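Local atomic coordinates of YjeF-related protein (Enterococcus faecalis, PDB entry 2R3B), a protein that probably catalyses the ADP-dependent dehydration of the S-form of hydrated NAD(P)H, returning the damaged nucleotide to NAD(P)H. Residues B[73-85]-B[94-108]. Numbering follows the deposited sequence.
Sequences GLTTVITDVKNHG and AMVVGFEETVLLTNV
Strands 74-78 and 95-97 are the parallel neighbours of a beta-alpha-beta crossover in the ribokinase-like core, with helix 84-90 making the connection; within the chain, 95-97 is an edge strand of the sheet. Four backbone bonds zip the pair together, from Met95 N to Thr75 O, Val77 N to Met95 O, Val97 N to Val77 O and Thr79 N to Val97 O, the shortest being Val77 N to Met95 O at 2.7 Å.

One face of the sheet carries Thr76, Ile78, Met95 and Val97. Met95, a selenomethionine, bends at its last torsion (chi3 -86°), bringing CE 3.5 Å from OG1 of Thr76 and to the flank of Leu74. Ile78 CG1 lies alongside Val97, and its CD1 continues to helix 102-111, 3.8 Å from CG2 of Val108 and also against CB of Leu105. The CG2 branch of Ile78, anti to the backbone N, goes instead to Phe99, 3.7 Å from CD1. That ring lays one face over the Thr79-Asp80 peptide, with Asp80 N 3.3 Å from CE2.

On the other face, CB of Val96 sits over the centre of the His84 ring, 3.7 Å from its centroid, a CH-pi contact; Val81 CA covers the opposite face, and Gly98 N lies at the ring edge. His84 NE2 donates to Thr79 O from above the carbonyl plane, while ND1 bonds to Lys82 NZ of a neighbouring subunit. Gly98 N gives its hydrogen to OE2 of Glu101, the N-cap residue of helix 102-111.

With both faces and both ring nitrogens engaged, the imidazole is fixed in rotation. The lysine bond to ND1 suggests a neutral ring protonated on NE2, and the same bond ties the crossover to the neighbouring subunit of the tetramer.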
ATOM      1  N   GLY B  73     -11.164  -9.146 -17.826  1.00 15.33           N
ATOM      2  CA  GLY B  73     -12.415  -9.299 -17.080  1.00 14.04           C
ATOM      3  C   GLY B  73     -12.183  -9.887 -15.708  1.00 16.97           C
ATOM      4  O   GLY B  73     -12.688  -9.383 -14.699  1.00 18.26           O
ATOM      5  N   LEU B  74     -11.397 -10.972 -15.689  1.00 14.77           N
ATOM      6  CA  LEU B  74     -11.089 -11.694 -14.465  1.00 15.81           C
ATOM      7  C   LEU B  74      -9.646 -12.135 -14.500  1.00 15.10           C
ATOM      8  O   LEU B  74      -9.192 -12.601 -15.531  1.00 15.38           O
ATOM      9  CB  LEU B  74     -11.991 -12.914 -14.324  1.00 16.62           C
ATOM     10  CG  LEU B  74     -13.437 -12.647 -13.890  1.00 26.60           C
ATOM     11  CD1 LEU B  74     -14.202 -13.967 -13.888  1.00 28.62           C
ATOM     12  CD2 LEU B  74     -13.527 -11.973 -12.506  1.00 32.79           C
ATOM     13  N   THR B  75      -8.926 -11.955 -13.398  1.00 13.37           N
ATOM     14  CA  THR B  75      -7.497 -12.275 -13.351  1.00 13.65           C
ATOM     15  C   THR B  75      -7.258 -13.181 -12.149  1.00 15.68           C
ATOM     16  O   THR B  75      -7.621 -12.828 -11.020  1.00 15.02           O
ATOM     17  CB  THR B  75      -6.601 -10.999 -13.248  1.00 19.42           C
ATOM     18  OG1 THR B  75      -6.775 -10.197 -14.430  1.00 17.50           O
ATOM     19  CG2 THR B  75      -5.107 -11.327 -13.130  1.00 16.61           C
ATOM     20  N   THR B  76      -6.630 -14.329 -12.416  1.00 13.68           N
ATOM     21  CA  THR B  76      -6.188 -15.250 -11.357  1.00 15.26           C
ATOM     22  C   THR B  76      -4.689 -15.398 -11.436  1.00 13.42           C
ATOM     23  O   THR B  76      -4.136 -15.511 -12.552  1.00 14.61           O
ATOM     24  CB  THR B  76      -6.852 -16.631 -11.496  1.00 14.63           C
ATOM     25  OG1 THR B  76      -8.257 -16.454 -11.579  1.00 15.44           O
ATOM     26  CG2 THR B  76      -6.543 -17.529 -10.288  1.00 14.24           C
ATOM     27  N   VAL B  77      -4.033 -15.430 -10.277  1.00 12.76           N
ATOM     28  CA  VAL B  77      -2.590 -15.547 -10.225  1.00 13.62           C
ATOM     29  C   VAL B  77      -2.217 -16.840  -9.523  1.00 12.35           C
ATOM     30  O   VAL B  77      -2.597 -17.056  -8.371  1.00 12.69           O
ATOM     31  CB  VAL B  77      -1.929 -14.338  -9.544  1.00 11.42           C
ATOM     32  CG1 VAL B  77      -0.384 -14.376  -9.691  1.00 14.34           C
ATOM     33  CG2 VAL B  77      -2.469 -13.000 -10.152  1.00 10.84           C
ATOM     34  N   ILE B  78      -1.453 -17.683 -10.217  1.00 11.37           N
ATOM     35  CA  ILE B  78      -0.807 -18.855  -9.600  1.00 11.43           C
ATOM     36  C   ILE B  78       0.635 -18.472  -9.283  1.00 13.21           C
ATOM     37  O   ILE B  78       1.429 -18.210 -10.184  1.00 12.11           O
ATOM     38  CB  ILE B  78      -0.808 -20.089 -10.535  1.00 11.62           C
ATOM     39  CG1 ILE B  78      -2.228 -20.490 -10.940  1.00 18.17           C
ATOM     40  CG2 ILE B  78      -0.015 -21.278  -9.896  1.00 11.80           C
ATOM     41  CD1 ILE B  78      -2.232 -21.488 -12.129  1.00 13.91           C
ATOM     42  N   THR B  79       0.931 -18.355  -8.007  1.00 12.32           N
ATOM     43  CA  THR B  79       2.188 -17.822  -7.531  1.00 10.76           C
ATOM     44  C   THR B  79       2.457 -18.385  -6.160  1.00 12.10           C
ATOM     45  O   THR B  79       1.569 -18.908  -5.522  1.00 12.41           O
ATOM     46  CB  THR B  79       2.177 -16.278  -7.478  1.00 12.64           C
ATOM     47  OG1 THR B  79       3.492 -15.826  -7.141  1.00 12.56           O
ATOM     48  CG2 THR B  79       1.203 -15.722  -6.429  1.00 12.55           C
ATOM     49  N   ASP B  80       3.694 -18.332  -5.696  1.00 11.63           N
ATOM     50  CA  ASP B  80       3.950 -18.837  -4.339  1.00 12.48           C
ATOM     51  C   ASP B  80       3.056 -18.133  -3.323  1.00 13.41           C
ATOM     52  O   ASP B  80       2.859 -16.914  -3.352  1.00 12.98           O
ATOM     53  CB  ASP B  80       5.412 -18.675  -3.959  1.00 13.78           C
ATOM     54  CG  ASP B  80       5.815 -19.558  -2.813  1.00 13.80           C
ATOM     55  OD1 ASP B  80       5.494 -19.224  -1.649  1.00 13.80           O
ATOM     56  OD2 ASP B  80       6.491 -20.586  -3.081  1.00 16.15           O
ATOM     57  N   VAL B  81       2.517 -18.918  -2.401  1.00 13.18           N
ATOM     58  CA  VAL B  81       1.647 -18.383  -1.345  1.00 13.37           C
ATOM     59  C   VAL B  81       2.284 -17.229  -0.560  1.00 14.50           C
ATOM     60  O   VAL B  81       1.591 -16.317  -0.076  1.00 14.36           O
ATOM     61  CB  VAL B  81       1.174 -19.513  -0.409  1.00 13.50           C
ATOM     62  CG1 VAL B  81       2.382 -20.109   0.325  1.00 13.81           C
ATOM     63  CG2 VAL B  81       0.091 -18.974   0.492  1.00 15.79           C
ATOM     64  N   LYS B  82       3.605 -17.247  -0.472  1.00 14.57           N
ATOM     65  CA  LYS B  82       4.377 -16.125   0.113  1.00 15.00           C
ATOM     66  C   LYS B  82       3.959 -14.777  -0.472  1.00 13.13           C
ATOM     67  O   LYS B  82       3.960 -13.763   0.222  1.00 13.56           O
ATOM     68  CB  LYS B  82       5.885 -16.369  -0.144  1.00 14.45           C
ATOM     69  CG  LYS B  82       6.841 -15.271   0.361  1.00 15.11           C
ATOM     70  CD  LYS B  82       8.304 -15.544   0.038  1.00 13.76           C
ATOM     71  CE  LYS B  82       9.213 -14.441   0.623  1.00 15.60           C
ATOM     72  NZ  LYS B  82      10.623 -14.698   0.302  1.00 14.21           N
ATOM     73  N   ASN B  83       3.645 -14.771  -1.765  1.00 11.55           N
ATOM     74  CA  ASN B  83       3.388 -13.530  -2.502  1.00 11.48           C
ATOM     75  C   ASN B  83       1.946 -13.061  -2.442  1.00 11.18           C
ATOM     76  O   ASN B  83       1.639 -11.957  -2.894  1.00 12.45           O
ATOM     77  CB  ASN B  83       3.831 -13.688  -3.956  1.00 11.60           C
ATOM     78  CG  ASN B  83       5.310 -14.055  -4.082  1.00 14.65           C
ATOM     79  OD1 ASN B  83       6.169 -13.479  -3.414  1.00 14.73           O
ATOM     80  ND2 ASN B  83       5.600 -15.047  -4.908  1.00 11.09           N
ATOM     81  N   HIS B  84       1.037 -13.861  -1.889  1.00 11.33           N
ATOM     82  CA  HIS B  84      -0.369 -13.501  -2.002  1.00 10.35           C
ATOM     83  C   HIS B  84      -0.754 -12.235  -1.233  1.00 11.27           C
ATOM     84  O   HIS B  84      -1.641 -11.483  -1.683  1.00 12.64           O
ATOM     85  CB  HIS B  84      -1.226 -14.655  -1.540  1.00 10.21           C
ATOM     86  CG  HIS B  84      -1.147 -15.859  -2.417  1.00 10.39           C
ATOM     87  ND1 HIS B  84      -1.877 -17.003  -2.174  1.00 11.62           N
ATOM     88  CD2 HIS B  84      -0.385 -16.120  -3.505  1.00 12.56           C
ATOM     89  CE1 HIS B  84      -1.580 -17.911  -3.083  1.00 13.13           C
ATOM     90  NE2 HIS B  84      -0.676 -17.409  -3.901  1.00 12.40           N
ATOM     91  N   GLY B  85      -0.124 -12.023  -0.081  1.00 12.19           N
ATOM     92  CA  GLY B  85      -0.362 -10.831   0.767  1.00 13.06           C
ATOM     93  C   GLY B  85       0.001  -9.546   0.028  1.00 12.50           C
ATOM     94  O   GLY B  85      -0.844  -8.681  -0.168  1.00 13.55           O
ATOM     95  N   ALA B  94      -7.402  -9.325  -8.073  1.00 13.71           N
ATOM     96  CA  ALA B  94      -6.853 -10.597  -8.518  1.00 14.06           C
ATOM     97  C   ALA B  94      -7.237 -11.714  -7.579  1.00 15.12           C
ATOM     98  O   ALA B  94      -7.187 -11.543  -6.341  1.00 17.28           O
ATOM     99  CB  ALA B  94      -5.323 -10.536  -8.546  1.00 15.53           C
HETATM  100  N   MSE B  95      -7.535 -12.874  -8.143  1.00 14.12           N
HETATM  101  CA  MSE B  95      -7.717 -14.085  -7.343  1.00 13.59           C
HETATM  102  C   MSE B  95      -6.355 -14.826  -7.262  1.00 14.40           C
HETATM  103  O   MSE B  95      -5.466 -14.617  -8.127  1.00 11.93           O
HETATM  104  CB  MSE B  95      -8.876 -14.888  -7.934  1.00 15.92           C
HETATM  105  CG  MSE B  95     -10.216 -14.030  -7.986  1.00 21.77           C
HETATM  106 SE   MSE B  95     -11.463 -15.028  -8.994  0.75 22.88          SE
HETATM  107  CE  MSE B  95     -10.888 -14.365 -10.777  1.00 20.98           C
ATOM    108  N   VAL B  96      -6.141 -15.615  -6.209  1.00 11.42           N
ATOM    109  CA  VAL B  96      -4.807 -16.188  -5.948  1.00 11.42           C
ATOM    110  C   VAL B  96      -4.864 -17.686  -5.680  1.00 12.18           C
ATOM    111  O   VAL B  96      -5.701 -18.174  -4.912  1.00 12.21           O
ATOM    112  CB  VAL B  96      -4.043 -15.487  -4.819  1.00 13.07           C
ATOM    113  CG1 VAL B  96      -3.677 -14.036  -5.207  1.00 11.45           C
ATOM    114  CG2 VAL B  96      -4.813 -15.519  -3.481  1.00 13.38           C
ATOM    115  N   VAL B  97      -3.924 -18.394  -6.289  1.00 12.57           N
ATOM    116  CA  VAL B  97      -3.789 -19.832  -6.131  1.00 11.81           C
ATOM    117  C   VAL B  97      -2.309 -20.107  -5.901  1.00 13.93           C
ATOM    118  O   VAL B  97      -1.453 -19.536  -6.585  1.00 12.97           O
ATOM    119  CB  VAL B  97      -4.304 -20.571  -7.374  1.00 13.71           C
ATOM    120  CG1 VAL B  97      -4.090 -22.120  -7.259  1.00 13.97           C
ATOM    121  CG2 VAL B  97      -5.820 -20.210  -7.607  1.00 14.35           C
ATOM    122  N   GLY B  98      -1.999 -20.913  -4.903  1.00 12.75           N
ATOM    123  CA  GLY B  98      -0.594 -21.304  -4.646  1.00 11.20           C
ATOM    124  C   GLY B  98      -0.098 -22.429  -5.543  1.00 13.49           C
ATOM    125  O   GLY B  98      -0.856 -23.227  -6.097  1.00 14.19           O
ATOM    126  N   PHE B  99       1.200 -22.494  -5.708  1.00 12.78           N
ATOM    127  CA  PHE B  99       1.817 -23.551  -6.508  1.00 15.09           C
ATOM    128  C   PHE B  99       1.525 -24.952  -5.997  1.00 15.99           C
ATOM    129  O   PHE B  99       1.554 -25.920  -6.786  1.00 17.18           O
ATOM    130  CB  PHE B  99       3.322 -23.386  -6.507  1.00 15.13           C
ATOM    131  CG  PHE B  99       3.832 -22.228  -7.321  1.00 18.21           C
ATOM    132  CD1 PHE B  99       3.349 -21.958  -8.585  1.00 21.01           C
ATOM    133  CD2 PHE B  99       4.880 -21.478  -6.850  1.00 19.51           C
ATOM    134  CE1 PHE B  99       3.861 -20.898  -9.330  1.00 17.50           C
ATOM    135  CE2 PHE B  99       5.397 -20.439  -7.606  1.00 20.83           C
ATOM    136  CZ  PHE B  99       4.868 -20.156  -8.831  1.00 15.29           C
ATOM    137  N   GLU B 100       1.304 -25.091  -4.690  1.00 15.58           N
ATOM    138  CA  GLU B 100       1.041 -26.371  -4.029  0.70 17.07           C
ATOM    139  C   GLU B 100      -0.387 -26.867  -4.245  1.00 17.78           C
ATOM    140  O   GLU B 100      -0.716 -28.019  -3.956  1.00 16.20           O
ATOM    141  CB  GLU B 100       1.322 -26.223  -2.514  0.70 17.94           C
ATOM    142  CG  GLU B 100       0.154 -25.579  -1.655  0.70 22.67           C
ATOM    143  CD  GLU B 100       0.123 -24.005  -1.550  0.70 10.80           C
ATOM    144  OE1 GLU B 100       0.732 -23.336  -2.290  0.70 12.75           O
ATOM    145  OE2 GLU B 100      -0.579 -23.478  -0.706  0.70 24.28           O
ATOM    146  N   GLU B 101      -1.263 -25.971  -4.703  1.00 13.79           N
ATOM    147  CA  GLU B 101      -2.685 -26.248  -4.851  1.00 13.22           C
ATOM    148  C   GLU B 101      -2.944 -26.907  -6.214  1.00 15.47           C
ATOM    149  O   GLU B 101      -3.509 -26.315  -7.124  1.00 14.03           O
ATOM    150  CB  GLU B 101      -3.472 -24.942  -4.685  1.00 13.38           C
ATOM    151  CG  GLU B 101      -3.377 -24.371  -3.301  1.00 16.30           C
ATOM    152  CD  GLU B 101      -4.341 -23.237  -3.122  1.00 16.95           C
ATOM    153  OE1 GLU B 101      -5.544 -23.499  -2.890  1.00 18.15           O
ATOM    154  OE2 GLU B 101      -3.902 -22.062  -3.192  1.00 16.89           O
ATOM    155  N   THR B 102      -2.515 -28.167  -6.339  1.00 15.97           N
ATOM    156  CA  THR B 102      -2.413 -28.842  -7.646  1.00 15.39           C
ATOM    157  C   THR B 102      -3.756 -28.878  -8.385  1.00 15.24           C
ATOM    158  O   THR B 102      -3.831 -28.571  -9.558  1.00 15.00           O
ATOM    159  CB  THR B 102      -1.912 -30.296  -7.463  1.00 18.96           C
ATOM    160  OG1 THR B 102      -0.723 -30.269  -6.678  1.00 19.38           O
ATOM    161  CG2 THR B 102      -1.602 -30.971  -8.838  1.00 20.21           C
ATOM    162  N   VAL B 103      -4.803 -29.292  -7.697  1.00 15.45           N
ATOM    163  CA  VAL B 103      -6.111 -29.431  -8.319  1.00 16.07           C
ATOM    164  C   VAL B 103      -6.708 -28.082  -8.682  1.00 16.22           C
ATOM    165  O   VAL B 103      -7.177 -27.873  -9.795  1.00 13.13           O
ATOM    166  CB  VAL B 103      -7.033 -30.251  -7.424  1.00 16.27           C
ATOM    167  CG1 VAL B 103      -8.465 -30.305  -8.031  1.00 16.48           C
ATOM    168  CG2 VAL B 103      -6.404 -31.678  -7.225  1.00 15.00           C
ATOM    169  N   LEU B 104      -6.643 -27.150  -7.750  1.00 14.37           N
ATOM    170  CA  LEU B 104      -7.202 -25.811  -7.985  1.00 14.78           C
ATOM    171  C   LEU B 104      -6.465 -25.082  -9.105  1.00 14.38           C
ATOM    172  O   LEU B 104      -7.076 -24.430  -9.948  1.00 13.57           O
ATOM    173  CB  LEU B 104      -7.121 -25.014  -6.696  1.00 15.26           C
ATOM    174  CG  LEU B 104      -7.761 -23.623  -6.779  1.00 14.47           C
ATOM    175  CD1 LEU B 104      -9.205 -23.698  -7.334  1.00 18.02           C
ATOM    176  CD2 LEU B 104      -7.728 -22.990  -5.383  1.00 16.15           C
ATOM    177  N   LEU B 105      -5.150 -25.213  -9.154  1.00 12.59           N
ATOM    178  CA  LEU B 105      -4.394 -24.538 -10.210  1.00 14.70           C
ATOM    179  C   LEU B 105      -4.746 -25.148 -11.584  1.00 16.07           C
ATOM    180  O   LEU B 105      -4.922 -24.439 -12.583  1.00 13.48           O
ATOM    181  CB  LEU B 105      -2.910 -24.560  -9.896  1.00 16.68           C
ATOM    182  CG  LEU B 105      -1.956 -25.683 -10.239  1.00 15.86           C
ATOM    183  CD1 LEU B 105      -1.599 -25.683 -11.744  1.00 17.79           C
ATOM    184  CD2 LEU B 105      -0.674 -25.502  -9.402  1.00 18.08           C
ATOM    185  N   THR B 106      -4.947 -26.462 -11.624  1.00 15.06           N
ATOM    186  CA  THR B 106      -5.411 -27.116 -12.834  1.00 12.68           C
ATOM    187  C   THR B 106      -6.795 -26.635 -13.257  1.00 13.97           C
ATOM    188  O   THR B 106      -7.054 -26.427 -14.431  1.00 15.16           O
ATOM    189  CB  THR B 106      -5.362 -28.647 -12.612  1.00 15.83           C
ATOM    190  OG1 THR B 106      -3.988 -29.014 -12.335  1.00 13.25           O
ATOM    191  CG2 THR B 106      -5.929 -29.408 -13.784  1.00 14.63           C
ATOM    192  N   ASN B 107      -7.669 -26.397 -12.295  1.00 14.99           N
ATOM    193  CA  ASN B 107      -9.003 -25.912 -12.555  1.00 16.44           C
ATOM    194  C   ASN B 107      -8.966 -24.538 -13.184  1.00 15.02           C
ATOM    195  O   ASN B 107      -9.653 -24.280 -14.184  1.00 15.82           O
ATOM    196  CB  ASN B 107      -9.776 -25.871 -11.246  1.00 12.78           C
ATOM    197  CG  ASN B 107     -11.258 -25.776 -11.416  1.00 24.08           C
ATOM    198  OD1 ASN B 107     -11.801 -25.534 -12.501  1.00 25.61           O
ATOM    199  ND2 ASN B 107     -11.944 -26.024 -10.319  1.00 25.48           N
ATOM    200  N   VAL B 108      -8.196 -23.638 -12.586  1.00 14.45           N
ATOM    201  CA  VAL B 108      -8.130 -22.279 -13.104  1.00 13.02           C
ATOM    202  C   VAL B 108      -7.466 -22.226 -14.475  1.00 12.72           C
ATOM    203  O   VAL B 108      -7.882 -21.461 -15.351  1.00 13.70           O
ATOM    204  CB  VAL B 108      -7.532 -21.245 -12.097  1.00 17.91           C
ATOM    205  CG1 VAL B 108      -8.289 -21.294 -10.756  1.00 13.77           C
ATOM    206  CG2 VAL B 108      -6.068 -21.408 -11.886  1.00 17.98           C
TER
HETATM  207  O   HOH W   1       2.597 -21.908  -2.901  1.00 11.81           O